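Local structure of PhnB-like domain-containing protein (Pseudomonas aeruginosa, 1U69) at residues 32-38 / 51-57; 5-11 / 61-66; 26-30 / 92-97; 19-24 / 112-118. The protein is of unknown function but belongs to the PhnB-like branch of the glyoxalase superfamily and has been proposed as a potential drug-resistance protein. One frame throughout, in Å; residues are numbered along the deposited sequence.

Contact 1 of 4, residues 32-38 / 51-57; sequences AVLAVHR and VLTVEFR
Strands 32-38 and 51-57 run antiparallel at 153°, their axes 4.4 Å apart at closest. Ala-32/Arg-57, Ala-35/Glu-55 and His-37/Thr-53 are hydrogen-bonded pairs; Val-33/Phe-56, Val-36/Val-54 and Arg-38/Val-51 are non-hydrogen-bonded. Ala-32 N donates to Arg-57 O (3.0 Å) and Arg-57 N to Ala-32 O (2.8 Å). Two classic beta bulges shift the register. At the first, Glu-55 O accepts from Leu-34 N (2.8 Å) and, weakly, Ala-35 N (3.3 Å), while Glu-55 N gives to Ala-35 O (2.9 Å); at the second, His-37 O accepts from Leu-52 N (2.8 Å) and Thr-53 N (3.2 Å). This pair forms the edge half of the 1-4-3-2 sheet of one βαβββ module, the repeating unit of the glyoxalase fold. His-37 N reaches Thr-53 O at 2.9 Å, and His-37 (chi1 m) donates NE2 to OE2 of Glu-55 (m, t) at 2.5 Å. On the face shared with Val-36 and Phe-56, Val-33 CG1 lies 4.0 Å from Val-54 CG1. Arg-38 NH1 is hydrogen-bonded to Gly-49 O.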
loop_
_atom_site.group_PDB
_atom_site.type_symbol
_atom_site.label_atom_id
_atom_site.label_comp_id
_atom_site.label_asym_id
_atom_site.label_seq_id
_atom_site.Cartn_x
_atom_site.Cartn_y
_atom_site.Cartn_z
ATOM N N ALA A 32 6.612 13.537 -4.126
ATOM C CA ALA A 32 7.865 14.029 -4.679
ATOM C C ALA A 32 7.968 13.889 -6.189
ATOM O O ALA A 32 7.425 12.948 -6.786
ATOM C CB ALA A 32 9.034 13.281 -4.029
ATOM N N VAL A 33 8.689 14.825 -6.793
ATOM C CA VAL A 33 9.132 14.727 -8.174
ATOM C C VAL A 33 10.418 13.888 -8.207
ATOM O O VAL A 33 11.379 14.165 -7.473
ATOM C CB VAL A 33 9.402 16.138 -8.781
ATOM C CG1 VAL A 33 9.918 16.033 -10.212
ATOM C CG2 VAL A 33 8.138 16.993 -8.712
ATOM N N LEU A 34 10.447 12.881 -9.068
ATOM C CA LEU A 34 11.530 11.896 -9.052
ATOM C C LEU A 34 12.526 12.037 -10.204
ATOM O O LEU A 34 13.722 11.873 -10.005
ATOM C CB LEU A 34 10.925 10.489 -9.013
ATOM C CG LEU A 34 10.009 10.185 -7.819
ATOM C CD1 LEU A 34 9.570 8.733 -7.840
ATOM C CD2 LEU A 34 10.668 10.513 -6.504
ATOM N N ALA A 35 12.036 12.351 -11.394
ATOM C CA ALA A 35 12.880 12.425 -12.589
ATOM C C ALA A 35 12.172 13.160 -13.709
ATOM O O ALA A 35 10.957 13.132 -13.803
ATOM C CB ALA A 35 13.260 11.050 -13.051
ATOM N N VAL A 36 12.955 13.837 -14.546
ATOM C CA VAL A 36 12.438 14.562 -15.701
ATOM C C VAL A 36 13.119 13.999 -16.931
ATOM O O VAL A 36 14.353 13.863 -16.953
ATOM C CB VAL A 36 12.709 16.058 -15.551
ATOM C CG1 VAL A 36 12.223 16.843 -16.768
ATOM C CG2 VAL A 36 12.048 16.561 -14.276
ATOM N N HIS A 37 12.312 13.636 -17.929
ATOM C CA HIS A 37 12.797 12.973 -19.137
ATOM C C HIS A 37 12.479 13.845 -20.329
ATOM O O HIS A 37 11.319 14.145 -20.605
ATOM C CB HIS A 37 12.137 11.615 -19.317
ATOM C CG HIS A 37 12.415 10.667 -18.194
ATOM N ND1 HIS A 37 13.692 10.267 -17.868
ATOM C CD2 HIS A 37 11.591 10.059 -17.309
ATOM C CE1 HIS A 37 13.644 9.450 -16.832
ATOM N NE2 HIS A 37 12.380 9.306 -16.473
ATOM N N ARG A 38 13.513 14.239 -21.056
ATOM C CA ARG A 38 13.323 15.134 -22.178
ATOM C C ARG A 38 13.147 14.354 -23.471
ATOM O O ARG A 38 13.598 13.218 -23.585
ATOM C CB ARG A 38 14.469 16.150 -22.252
ATOM C CG ARG A 38 14.256 17.250 -21.218
ATOM C CD ARG A 38 15.446 18.107 -20.892
ATOM N NE ARG A 38 15.167 18.911 -19.700
ATOM C CZ ARG A 38 14.381 19.995 -19.664
ATOM N NH1 ARG A 38 13.783 20.457 -20.760
ATOM N NH2 ARG A 38 14.199 20.638 -18.516
ATOM N N VAL A 51 10.304 18.847 -22.127
ATOM C CA VAL A 51 9.928 17.827 -21.149
ATOM C C VAL A 51 8.902 16.882 -21.790
ATOM O O VAL A 51 7.849 17.320 -22.272
ATOM C CB VAL A 51 9.345 18.449 -19.861
ATOM C CG1 VAL A 51 8.798 17.352 -18.920
ATOM C CG2 VAL A 51 10.388 19.309 -19.143
ATOM N N LEU A 52 9.236 15.597 -21.837
ATOM C CA LEU A 52 8.343 14.592 -22.406
ATOM C C LEU A 52 7.559 13.890 -21.295
ATOM O O LEU A 52 6.325 13.836 -21.338
ATOM C CB LEU A 52 9.132 13.583 -23.245
ATOM C CG LEU A 52 8.359 12.426 -23.873
ATOM C CD1 LEU A 52 7.314 12.959 -24.819
ATOM C CD2 LEU A 52 9.300 11.478 -24.591
ATOM N N THR A 53 8.268 13.339 -20.314
ATOM C CA THR A 53 7.613 12.786 -19.124
ATOM C C THR A 53 8.281 13.237 -17.838
ATOM O O THR A 53 9.454 13.622 -17.812
ATOM C CB THR A 53 7.574 11.249 -19.122
ATOM O OG1 THR A 53 8.912 10.712 -19.149
ATOM C CG2 THR A 53 6.858 10.690 -20.342
ATOM N N VAL A 54 7.521 13.121 -16.758
ATOM C CA VAL A 54 8.009 13.413 -15.414
ATOM C C VAL A 54 7.562 12.272 -14.505
ATOM O O VAL A 54 6.366 11.988 -14.405
ATOM C CB VAL A 54 7.423 14.726 -14.877
ATOM C CG1 VAL A 54 7.955 14.995 -13.484
ATOM C CG2 VAL A 54 7.714 15.913 -15.827
ATOM N N GLU A 55 8.516 11.609 -13.867
ATOM C CA GLU A 55 8.195 10.604 -12.857
ATOM C C GLU A 55 7.953 11.314 -11.540
ATOM O O GLU A 55 8.715 12.185 -11.151
ATOM C CB GLU A 55 9.318 9.581 -12.704
ATOM C CG GLU A 55 9.641 8.761 -13.945
ATOM C CD GLU A 55 10.814 7.823 -13.703
ATOM O OE1 GLU A 55 10.817 7.120 -12.670
ATOM O OE2 GLU A 55 11.744 7.807 -14.511
ATOM N N PHE A 56 6.870 10.958 -10.858
ATOM C CA PHE A 56 6.590 11.501 -9.536
ATOM C C PHE A 56 5.824 10.496 -8.703
ATOM O O PHE A 56 5.384 9.487 -9.227
ATOM C CB PHE A 56 5.872 12.859 -9.622
ATOM C CG PHE A 56 4.455 12.816 -10.188
ATOM C CD1 PHE A 56 3.349 12.798 -9.344
ATOM C CD2 PHE A 56 4.232 12.872 -11.562
ATOM C CE1 PHE A 56 2.052 12.794 -9.871
ATOM C CE2 PHE A 56 2.941 12.904 -12.070
ATOM C CZ PHE A 56 1.866 12.859 -11.223
ATOM N N ARG A 57 5.744 10.733 -7.399
ATOM C CA ARG A 57 5.021 9.836 -6.505
ATOM C C ARG A 57 4.076 10.652 -5.681
ATOM O O ARG A 57 4.467 11.700 -5.157
ATOM C CB ARG A 57 5.987 9.080 -5.584
ATOM C CG ARG A 57 5.347 7.965 -4.754
ATOM C CD ARG A 57 6.325 7.266 -3.827
ATOM N NE ARG A 57 7.220 8.274 -3.290
ATOM C CZ ARG A 57 8.501 8.427 -3.633
ATOM N NH1 ARG A 57 9.115 7.584 -4.471
ATOM N NH2 ARG A 57 9.195 9.408 -3.096
#

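Contact 2 of 4, residues 5-11 / 61-66; sequences SKNTICL and IPCLGL
This is a parallel pairing inside a beta sheet: strand 7-11, at the sheet's edge within this chain, lies along strand 61-66. The strand axes approach to 4.4 Å and cross at -38°, a strong twist. Ile-9 pairs with Cys-63, Cys-10 with Leu-64 and Leu-11 with Gly-65 (CA to CA 4.5, 4.6 and 5.0 Å). Four backbone bonds alternate in the parallel manner: Ile-9 N to Pro-62 O 2.9 Å, Leu-64 N to Ile-9 O 2.8 Å, Leu-11 N to Leu-64 O 2.8 Å and Leu-66 N to Leu-11 O 2.9 Å. In the βαβββ module of the glyoxalase fold these are the first and last strands, made neighbours by the 1-4-3-2 order. Across the interface, residues 7-11 pair antiparallel with a strand of the second subunit, so the sheet continues into it; Asn-7 ND2 is hydrogen-bonded to Val-58 O of the second subunit. On one face Ile-9 (m, p) sets CD1 3.7 Å from Ile-61 CG2 and CB 4.0 Å from SG of Cys-63 (m). On the other, SG of Cys-10 (t) lies 4.1 Å from Leu-64 CD2 and 4.0 Å from Leu-66 CB. Pro-62, turned toward the partner strand, meets Asn-7 O with CG and Ser-5 OG with CB, each at 3.4 Å.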
loop_
_atom_site.group_PDB
_atom_site.type_symbol
_atom_site.label_atom_id
_atom_site.label_comp_id
_atom_site.label_asym_id
_atom_site.label_seq_id
_atom_site.Cartn_x
_atom_site.Cartn_y
_atom_site.Cartn_z
ATOM N N SER A 5 8.774 1.311 -11.293
ATOM C CA SER A 5 7.666 0.534 -10.679
ATOM C C SER A 5 7.025 -0.345 -11.751
ATOM O O SER A 5 7.063 -0.012 -12.931
ATOM C CB SER A 5 6.631 1.465 -10.063
ATOM O OG SER A 5 7.170 2.134 -8.915
ATOM N N LYS A 6 6.443 -1.461 -11.325
ATOM C CA LYS A 6 5.869 -2.418 -12.264
ATOM C C LYS A 6 4.680 -1.798 -13.000
ATOM O O LYS A 6 4.523 -1.983 -14.199
ATOM C CB LYS A 6 5.447 -3.678 -11.523
ATOM C CG LYS A 6 4.860 -4.753 -12.393
ATOM C CD LYS A 6 5.845 -5.222 -13.432
ATOM C CE LYS A 6 5.391 -6.528 -14.143
ATOM N NZ LYS A 6 6.455 -7.039 -15.048
ATOM N N ASN A 7 3.865 -1.070 -12.253
ATOM C CA ASN A 7 2.653 -0.431 -12.765
ATOM C C ASN A 7 2.657 1.022 -12.308
ATOM O O ASN A 7 2.740 1.310 -11.117
ATOM C CB ASN A 7 1.405 -1.174 -12.252
ATOM C CG ASN A 7 0.108 -0.650 -12.858
ATOM O OD1 ASN A 7 0.125 -0.017 -13.905
ATOM N ND2 ASN A 7 -1.028 -0.900 -12.186
ATOM N N THR A 8 2.590 1.930 -13.268
ATOM C CA THR A 8 2.694 3.371 -13.022
ATOM C C THR A 8 1.442 4.061 -13.546
ATOM O O THR A 8 0.969 3.741 -14.630
ATOM C CB THR A 8 3.945 3.913 -13.755
ATOM O OG1 THR A 8 5.123 3.233 -13.277
ATOM C CG2 THR A 8 4.182 5.390 -13.465
ATOM N N ILE A 9 0.897 4.993 -12.775
ATOM C CA ILE A 9 -0.278 5.766 -13.182
ATOM C C ILE A 9 0.200 6.859 -14.132
ATOM O O ILE A 9 0.940 7.727 -13.702
ATOM C CB ILE A 9 -0.979 6.371 -11.932
ATOM C CG1 ILE A 9 -1.734 5.308 -11.121
ATOM C CG2 ILE A 9 -2.008 7.460 -12.330
ATOM C CD1 ILE A 9 -1.006 4.053 -10.798
ATOM N N CYS A 10 -0.222 6.823 -15.397
ATOM C CA CYS A 10 0.193 7.799 -16.412
ATOM C C CYS A 10 -0.927 8.803 -16.661
ATOM O O CYS A 10 -2.028 8.420 -17.019
ATOM C CB CYS A 10 0.560 7.086 -17.715
ATOM S SG CYS A 10 1.258 8.160 -18.974
ATOM N N LEU A 11 -0.639 10.081 -16.437
ATOM C CA LEU A 11 -1.627 11.141 -16.570
ATOM C C LEU A 11 -1.184 12.081 -17.675
ATOM O O LEU A 11 -0.022 12.478 -17.720
ATOM C CB LEU A 11 -1.758 11.899 -15.258
ATOM C CG LEU A 11 -2.330 11.043 -14.121
ATOM C CD1 LEU A 11 -2.112 11.748 -12.804
ATOM C CD2 LEU A 11 -3.799 10.752 -14.372
ATOM N N ILE A 61 1.745 6.219 -4.514
ATOM C CA ILE A 61 1.394 5.859 -5.886
ATOM C C ILE A 61 2.451 6.372 -6.866
ATOM O O ILE A 61 2.668 7.591 -6.968
ATOM C CB ILE A 61 0.008 6.449 -6.292
ATOM C CG1 ILE A 61 -1.095 6.003 -5.332
ATOM C CG2 ILE A 61 -0.342 6.046 -7.709
ATOM C CD1 ILE A 61 -1.273 4.536 -5.211
ATOM N N PRO A 62 3.088 5.469 -7.606
ATOM C CA PRO A 62 4.040 5.878 -8.642
ATOM C C PRO A 62 3.307 6.407 -9.873
ATOM O O PRO A 62 2.396 5.734 -10.370
ATOM C CB PRO A 62 4.787 4.575 -8.969
ATOM C CG PRO A 62 3.786 3.485 -8.674
ATOM C CD PRO A 62 2.973 4.002 -7.512
ATOM N N CYS A 63 3.690 7.592 -10.335
ATOM C CA CYS A 63 3.009 8.260 -11.433
ATOM C C CYS A 63 3.985 8.739 -12.482
ATOM O O CYS A 63 5.180 8.884 -12.217
ATOM C CB CYS A 63 2.205 9.450 -10.930
ATOM S SG CYS A 63 0.930 9.092 -9.718
ATOM N N LEU A 64 3.448 8.957 -13.683
ATOM C CA LEU A 64 4.171 9.542 -14.803
ATOM C C LEU A 64 3.260 10.616 -15.396
ATOM O O LEU A 64 2.102 10.333 -15.703
ATOM C CB LEU A 64 4.465 8.462 -15.854
ATOM C CG LEU A 64 5.430 8.813 -16.991
ATOM C CD1 LEU A 64 6.861 8.851 -16.460
ATOM C CD2 LEU A 64 5.293 7.811 -18.138
ATOM N N GLY A 65 3.772 11.841 -15.520
ATOM C CA GLY A 65 3.075 12.914 -16.219
ATOM C C GLY A 65 3.604 12.962 -17.644
ATOM O O GLY A 65 4.817 13.080 -17.850
ATOM N N LEU A 66 2.707 12.877 -18.621
ATOM C CA LEU A 66 3.082 12.815 -20.030
ATOM C C LEU A 66 2.629 14.072 -20.732
ATOM O O LEU A 66 1.441 14.364 -20.757
ATOM C CB LEU A 66 2.409 11.602 -20.678
ATOM C CG LEU A 66 2.525 11.411 -22.195
ATOM C CD1 LEU A 66 3.957 11.280 -22.675
ATOM C CD2 LEU A 66 1.752 10.143 -22.577
#

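Contact 3 of 4, residues 26-30 / 92-97; sequences ETFPD and RLWNAI
Helix 17-27 ends at Thr-27, and Phe-28 leaves helical geometry (phi/psi -93/152°); this exit packs on helix 87-99, with CA of Thr-27 6.9 Å from CA of Ala-96. Arg-92 begins extended (chi1 t, chi2 t), then bends at chi3 78° and chi4 71°, which brings its guanidinium edge-on to the helix end. NH1 and NH2 of Arg-92 both donate to Thr-27 O, each at 2.9 Å. Thr-27 (m) places CG2 3.5 Å from Ala-96 CB, while its OG1 bonds back to Phe-23 O. Phe-28 (chi1 m) starts away from the helix, yet its ring returns: CD1 touches CD2 of Leu-93 (m, t) at 3.8 Å, and CZ meets CD1 of Ile-97 (m, t) at 3.7 Å, near the ring plane. The ring also stacks on Trp-118. The contact joins the helices of the two βαβββ modules of the glyoxalase fold. A carbonyl at a helix C-terminus is thus held by a positively charged side chain beside an apolar patch.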
loop_
_atom_site.group_PDB
_atom_site.type_symbol
_atom_site.label_atom_id
_atom_site.label_comp_id
_atom_site.label_asym_id
_atom_site.label_seq_id
_atom_site.Cartn_x
_atom_site.Cartn_y
_atom_site.Cartn_z
ATOM N N GLU A 26 4.444 19.590 -3.509
ATOM C CA GLU A 26 4.463 20.593 -2.457
ATOM C C GLU A 26 3.118 20.666 -1.728
ATOM O O GLU A 26 3.030 21.254 -0.658
ATOM C CB GLU A 26 4.896 21.950 -3.007
ATOM C CG GLU A 26 3.964 22.550 -4.031
ATOM C CD GLU A 26 4.618 23.629 -4.885
ATOM O OE1 GLU A 26 5.825 23.911 -4.707
ATOM O OE2 GLU A 26 3.907 24.181 -5.743
ATOM N N THR A 27 2.095 20.023 -2.291
ATOM C CA THR A 27 0.736 20.069 -1.752
ATOM C C THR A 27 0.429 18.885 -0.859
ATOM O O THR A 27 -0.037 19.050 0.246
ATOM C CB THR A 27 -0.282 20.113 -2.905
ATOM O OG1 THR A 27 -0.181 21.375 -3.585
ATOM C CG2 THR A 27 -1.724 20.078 -2.392
ATOM N N PHE A 28 0.656 17.680 -1.362
ATOM C CA PHE A 28 0.288 16.481 -0.632
ATOM C C PHE A 28 1.452 15.971 0.204
ATOM O O PHE A 28 2.614 16.143 -0.166
ATOM C CB PHE A 28 -0.148 15.396 -1.615
ATOM C CG PHE A 28 -1.338 15.774 -2.431
ATOM C CD1 PHE A 28 -2.606 15.750 -1.872
ATOM C CD2 PHE A 28 -1.199 16.139 -3.762
ATOM C CE1 PHE A 28 -3.719 16.095 -2.641
ATOM C CE2 PHE A 28 -2.297 16.502 -4.526
ATOM C CZ PHE A 28 -3.550 16.480 -3.975
ATOM N N PRO A 29 1.150 15.288 1.304
ATOM C CA PRO A 29 2.197 14.655 2.104
ATOM C C PRO A 29 2.841 13.492 1.357
ATOM O O PRO A 29 2.202 12.913 0.450
ATOM C CB PRO A 29 1.424 14.133 3.313
ATOM C CG PRO A 29 0.069 13.868 2.789
ATOM C CD PRO A 29 -0.195 14.990 1.831
ATOM N N ASP A 30 4.062 13.126 1.740
ATOM C CA ASP A 30 4.750 11.955 1.177
ATOM C C ASP A 30 4.667 11.908 -0.350
ATOM O O ASP A 30 4.324 10.886 -0.963
ATOM C CB ASP A 30 4.205 10.655 1.792
ATOM C CG ASP A 30 5.177 9.502 1.662
ATOM O OD1 ASP A 30 6.388 9.726 1.773
ATOM O OD2 ASP A 30 4.829 8.322 1.449
ATOM N N ARG A 92 -7.456 21.494 4.125
ATOM C CA ARG A 92 -6.209 21.954 3.528
ATOM C C ARG A 92 -6.060 21.419 2.116
ATOM O O ARG A 92 -5.689 22.158 1.205
ATOM C CB ARG A 92 -4.996 21.557 4.381
ATOM C CG ARG A 92 -3.709 22.138 3.857
ATOM C CD ARG A 92 -2.471 21.675 4.622
ATOM N NE ARG A 92 -1.998 20.318 4.289
ATOM C CZ ARG A 92 -1.415 19.969 3.135
ATOM N NH1 ARG A 92 -1.225 20.863 2.158
ATOM N NH2 ARG A 92 -0.998 18.713 2.964
ATOM N N LEU A 93 -6.358 20.132 1.930
ATOM C CA LEU A 93 -6.146 19.481 0.650
ATOM C C LEU A 93 -7.202 19.907 -0.361
ATOM O O LEU A 93 -6.888 20.195 -1.522
ATOM C CB LEU A 93 -6.113 17.955 0.835
ATOM C CG LEU A 93 -4.894 17.412 1.603
ATOM C CD1 LEU A 93 -4.917 15.873 1.595
ATOM C CD2 LEU A 93 -3.602 17.925 1.019
ATOM N N TRP A 94 -8.441 19.949 0.079
ATOM C CA TRP A 94 -9.547 20.423 -0.761
ATOM C C TRP A 94 -9.264 21.844 -1.274
ATOM O O TRP A 94 -9.337 22.127 -2.470
ATOM C CB TRP A 94 -10.837 20.394 0.051
ATOM C CG TRP A 94 -12.017 21.049 -0.617
ATOM C CD1 TRP A 94 -12.351 22.370 -0.584
ATOM C CD2 TRP A 94 -13.021 20.407 -1.410
ATOM N NE1 TRP A 94 -13.499 22.597 -1.301
ATOM C CE2 TRP A 94 -13.927 21.401 -1.828
ATOM C CE3 TRP A 94 -13.246 19.085 -1.809
ATOM C CZ2 TRP A 94 -15.041 21.120 -2.616
ATOM C CZ3 TRP A 94 -14.329 18.814 -2.607
ATOM C CH2 TRP A 94 -15.227 19.817 -2.991
ATOM N N ASN A 95 -8.903 22.726 -0.360
ATOM C CA ASN A 95 -8.642 24.110 -0.722
ATOM C C ASN A 95 -7.442 24.242 -1.652
ATOM O O ASN A 95 -7.455 25.062 -2.569
ATOM C CB ASN A 95 -8.437 24.943 0.528
ATOM C CG ASN A 95 -9.729 25.206 1.273
ATOM O OD1 ASN A 95 -10.825 25.184 0.697
ATOM N ND2 ASN A 95 -9.608 25.442 2.576
ATOM N N ALA A 96 -6.413 23.433 -1.431
ATOM C CA ALA A 96 -5.223 23.482 -2.278
ATOM C C ALA A 96 -5.540 23.186 -3.731
ATOM O O ALA A 96 -5.115 23.924 -4.623
ATOM C CB ALA A 96 -4.164 22.522 -1.757
ATOM N N ILE A 97 -6.316 22.121 -3.961
ATOM C CA ILE A 97 -6.664 21.687 -5.310
ATOM C C ILE A 97 -7.588 22.716 -5.958
ATOM O O ILE A 97 -7.396 23.119 -7.110
ATOM C CB ILE A 97 -7.313 20.266 -5.283
ATOM C CG1 ILE A 97 -6.306 19.225 -4.763
ATOM C CG2 ILE A 97 -7.827 19.874 -6.650
ATOM C CD1 ILE A 97 -6.957 18.018 -4.107
#

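Contact 4 of 4, residues 19-24 / 112-118; sequences EAATFY and DKWGISW
One carboxylate organises both sides of this contact: OD1 of Asp-112 (chi1 p) serves its own turn, while OD2 is shared by Trp-118 of its own segment and Tyr-24 of the facing helix. Asp-112 OD1 accepts from Trp-114 N (2.9 Å), an Asx turn inside the type I turn 112-115, and from Ile-116 N (3.0 Å) just beyond it. Asp-112 OD2 takes Trp-118 NE1 (3.0 Å) and OH of Tyr-24 (m) at 2.6 Å. Trp-114 (m) lies flat on helix 17-27: Ala-20 CB stands 3.7 Å from the centroid of its six-membered ring, a CH-pi contact. Trp-118 (m) turns its edge to the face of Tyr-24, centroids 5.3 Å apart; with Phe-23 these rings form an aromatic cluster joining the two glyoxalase-type modules. Extended Lys-113 gives NZ to Glu-19 OE2 (2.8 Å, a salt bridge), and a water links Glu-19 OE1 (2.9 Å) to Trp-114 NE1 (3.1 Å). One buried acid thus serves the packed aromatics, whereas the exposed end, at Glu-19 and Lys-113, relies on charge and solvent.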
loop_
_atom_site.group_PDB
_atom_site.type_symbol
_atom_site.label_atom_id
_atom_site.label_comp_id
_atom_site.label_asym_id
_atom_site.label_seq_id
_atom_site.Cartn_x
_atom_site.Cartn_y
_atom_site.Cartn_z
ATOM N N GLU A 19 5.024 21.179 -14.049
ATOM C CA GLU A 19 4.336 22.117 -13.161
ATOM C C GLU A 19 3.379 21.370 -12.249
ATOM O O GLU A 19 3.324 21.654 -11.059
ATOM C CB GLU A 19 3.551 23.192 -13.931
ATOM C CG GLU A 19 2.842 24.204 -13.011
ATOM C CD GLU A 19 1.872 25.125 -13.727
ATOM O OE1 GLU A 19 2.043 25.346 -14.951
ATOM O OE2 GLU A 19 0.946 25.653 -13.062
ATOM N N ALA A 20 2.610 20.443 -12.833
ATOM C CA ALA A 20 1.639 19.652 -12.082
ATOM C C ALA A 20 2.323 18.812 -11.033
ATOM O O ALA A 20 1.944 18.853 -9.872
ATOM C CB ALA A 20 0.838 18.780 -13.009
ATOM N N ALA A 21 3.345 18.056 -11.441
ATOM C CA ALA A 21 4.075 17.166 -10.531
ATOM C C ALA A 21 4.673 17.956 -9.369
ATOM O O ALA A 21 4.627 17.528 -8.210
ATOM C CB ALA A 21 5.159 16.436 -11.285
ATOM N N THR A 22 5.231 19.112 -9.693
ATOM C CA THR A 22 5.835 19.975 -8.695
ATOM C C THR A 22 4.770 20.457 -7.716
ATOM O O THR A 22 4.989 20.477 -6.511
ATOM C CB THR A 22 6.513 21.168 -9.372
ATOM O OG1 THR A 22 7.580 20.697 -10.206
ATOM C CG2 THR A 22 7.185 22.055 -8.344
ATOM N N PHE A 23 3.620 20.864 -8.244
ATOM C CA PHE A 23 2.497 21.277 -7.405
ATOM C C PHE A 23 2.040 20.153 -6.477
ATOM O O PHE A 23 1.788 20.384 -5.300
ATOM C CB PHE A 23 1.323 21.754 -8.283
ATOM C CG PHE A 23 0.052 22.045 -7.510
ATOM C CD1 PHE A 23 -0.067 23.183 -6.749
ATOM C CD2 PHE A 23 -1.013 21.163 -7.542
ATOM C CE1 PHE A 23 -1.232 23.431 -6.027
ATOM C CE2 PHE A 23 -2.182 21.415 -6.825
ATOM C CZ PHE A 23 -2.279 22.550 -6.073
ATOM N N TYR A 24 1.911 18.941 -7.002
ATOM C CA TYR A 24 1.436 17.850 -6.172
ATOM C C TYR A 24 2.453 17.592 -5.060
ATOM O O TYR A 24 2.087 17.328 -3.923
ATOM C CB TYR A 24 1.226 16.572 -6.983
ATOM C CG TYR A 24 0.264 16.650 -8.153
ATOM C CD1 TYR A 24 -0.874 17.465 -8.131
ATOM C CD2 TYR A 24 0.483 15.878 -9.285
ATOM C CE1 TYR A 24 -1.750 17.509 -9.215
ATOM C CE2 TYR A 24 -0.396 15.900 -10.359
ATOM C CZ TYR A 24 -1.503 16.733 -10.329
ATOM O OH TYR A 24 -2.368 16.745 -11.402
ATOM N N ASP A 112 -8.440 19.505 -10.256
ATOM C CA ASP A 112 -7.269 20.380 -10.248
ATOM C C ASP A 112 -7.179 21.229 -11.523
ATOM O O ASP A 112 -8.013 21.143 -12.428
ATOM C CB ASP A 112 -5.965 19.624 -9.927
ATOM C CG ASP A 112 -5.499 18.673 -11.018
ATOM O OD1 ASP A 112 -5.854 18.856 -12.204
ATOM O OD2 ASP A 112 -4.687 17.732 -10.741
ATOM N N LYS A 113 -6.144 22.062 -11.554
ATOM C CA LYS A 113 -5.901 23.006 -12.633
ATOM C C LYS A 113 -5.831 22.347 -14.000
ATOM O O LYS A 113 -6.158 22.985 -14.998
ATOM C CB LYS A 113 -4.572 23.722 -12.348
ATOM C CG LYS A 113 -4.130 24.717 -13.394
ATOM C CD LYS A 113 -2.992 25.580 -12.877
ATOM C CE LYS A 113 -2.599 26.636 -13.891
ATOM N NZ LYS A 113 -1.311 27.268 -13.544
ATOM N N TRP A 114 -5.408 21.078 -14.039
ATOM C CA TRP A 114 -5.158 20.340 -15.282
ATOM C C TRP A 114 -6.326 19.414 -15.601
ATOM O O TRP A 114 -6.287 18.655 -16.565
ATOM C CB TRP A 114 -3.808 19.598 -15.168
ATOM C CG TRP A 114 -2.746 20.585 -14.796
ATOM C CD1 TRP A 114 -2.094 21.434 -15.643
ATOM C CD2 TRP A 114 -2.310 20.930 -13.477
ATOM N NE1 TRP A 114 -1.250 22.259 -14.935
ATOM C CE2 TRP A 114 -1.357 21.967 -13.603
ATOM C CE3 TRP A 114 -2.601 20.448 -12.198
ATOM C CZ2 TRP A 114 -0.716 22.528 -12.509
ATOM C CZ3 TRP A 114 -1.970 21.006 -11.117
ATOM C CH2 TRP A 114 -1.038 22.043 -11.275
ATOM N N GLY A 115 -7.391 19.535 -14.807
ATOM C CA GLY A 115 -8.632 18.832 -15.046
ATOM C C GLY A 115 -8.740 17.461 -14.424
ATOM O O GLY A 115 -9.731 16.769 -14.680
ATOM N N ILE A 116 -7.762 17.069 -13.609
ATOM C CA ILE A 116 -7.763 15.733 -13.001
ATOM C C ILE A 116 -8.653 15.748 -11.773
ATOM O O ILE A 116 -8.629 16.700 -10.993
ATOM C CB ILE A 116 -6.327 15.318 -12.660
ATOM C CG1 ILE A 116 -5.566 15.081 -13.970
ATOM C CG2 ILE A 116 -6.309 14.094 -11.756
ATOM C CD1 ILE A 116 -4.112 15.219 -13.851
ATOM N N SER A 117 -9.445 14.701 -11.605
ATOM C CA SER A 117 -10.367 14.595 -10.485
ATOM C C SER A 117 -9.690 14.036 -9.232
ATOM O O SER A 117 -8.981 13.031 -9.285
ATOM C CB SER A 117 -11.556 13.694 -10.839
ATOM O OG SER A 117 -12.481 14.345 -11.718
ATOM N N TRP A 118 -9.916 14.703 -8.110
ATOM C CA TRP A 118 -9.483 14.246 -6.797
ATOM C C TRP A 118 -10.709 14.112 -5.915
ATOM O O TRP A 118 -11.646 14.885 -6.060
ATOM C CB TRP A 118 -8.529 15.273 -6.167
ATOM C CG TRP A 118 -7.258 15.430 -6.910
ATOM C CD1 TRP A 118 -7.059 16.166 -8.037
ATOM C CD2 TRP A 118 -6.003 14.817 -6.605
ATOM N NE1 TRP A 118 -5.752 16.057 -8.450
ATOM C CE2 TRP A 118 -5.083 15.234 -7.588
ATOM C CE3 TRP A 118 -5.559 13.959 -5.591
ATOM C CZ2 TRP A 118 -3.751 14.830 -7.591
ATOM C CZ3 TRP A 118 -4.231 13.550 -5.603
ATOM C CH2 TRP A 118 -3.348 13.980 -6.601
HETATM O O HOH W 1 -0.438 24.900 -16.353
#

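How the contacts relate
Contacts 1 and 2 belong to one sheet, joined where Phe-56 O meets Cys-63 N and Val-54 O meets Gly-65 N; both rest on backbone bonding and both touch the second subunit. Contacts 3 and 4 share helix 17-27 instead and depend on side chains, in contact 3 including an arginine bound to a backbone carbonyl, tying it to the other module. The centres of contacts 3 and 4 lie about 9 and 7 Å from the centre of the chain. Contacts 2, 3 and 4 are mostly buried; contact 1 is the least buried, although Phe-56 reaches inward to Ala-21 and Tyr-24 of contact 4. Leu-11 likewise packs on Ile-116, and Phe-28 on Trp-118, so contact 4 touches all three others.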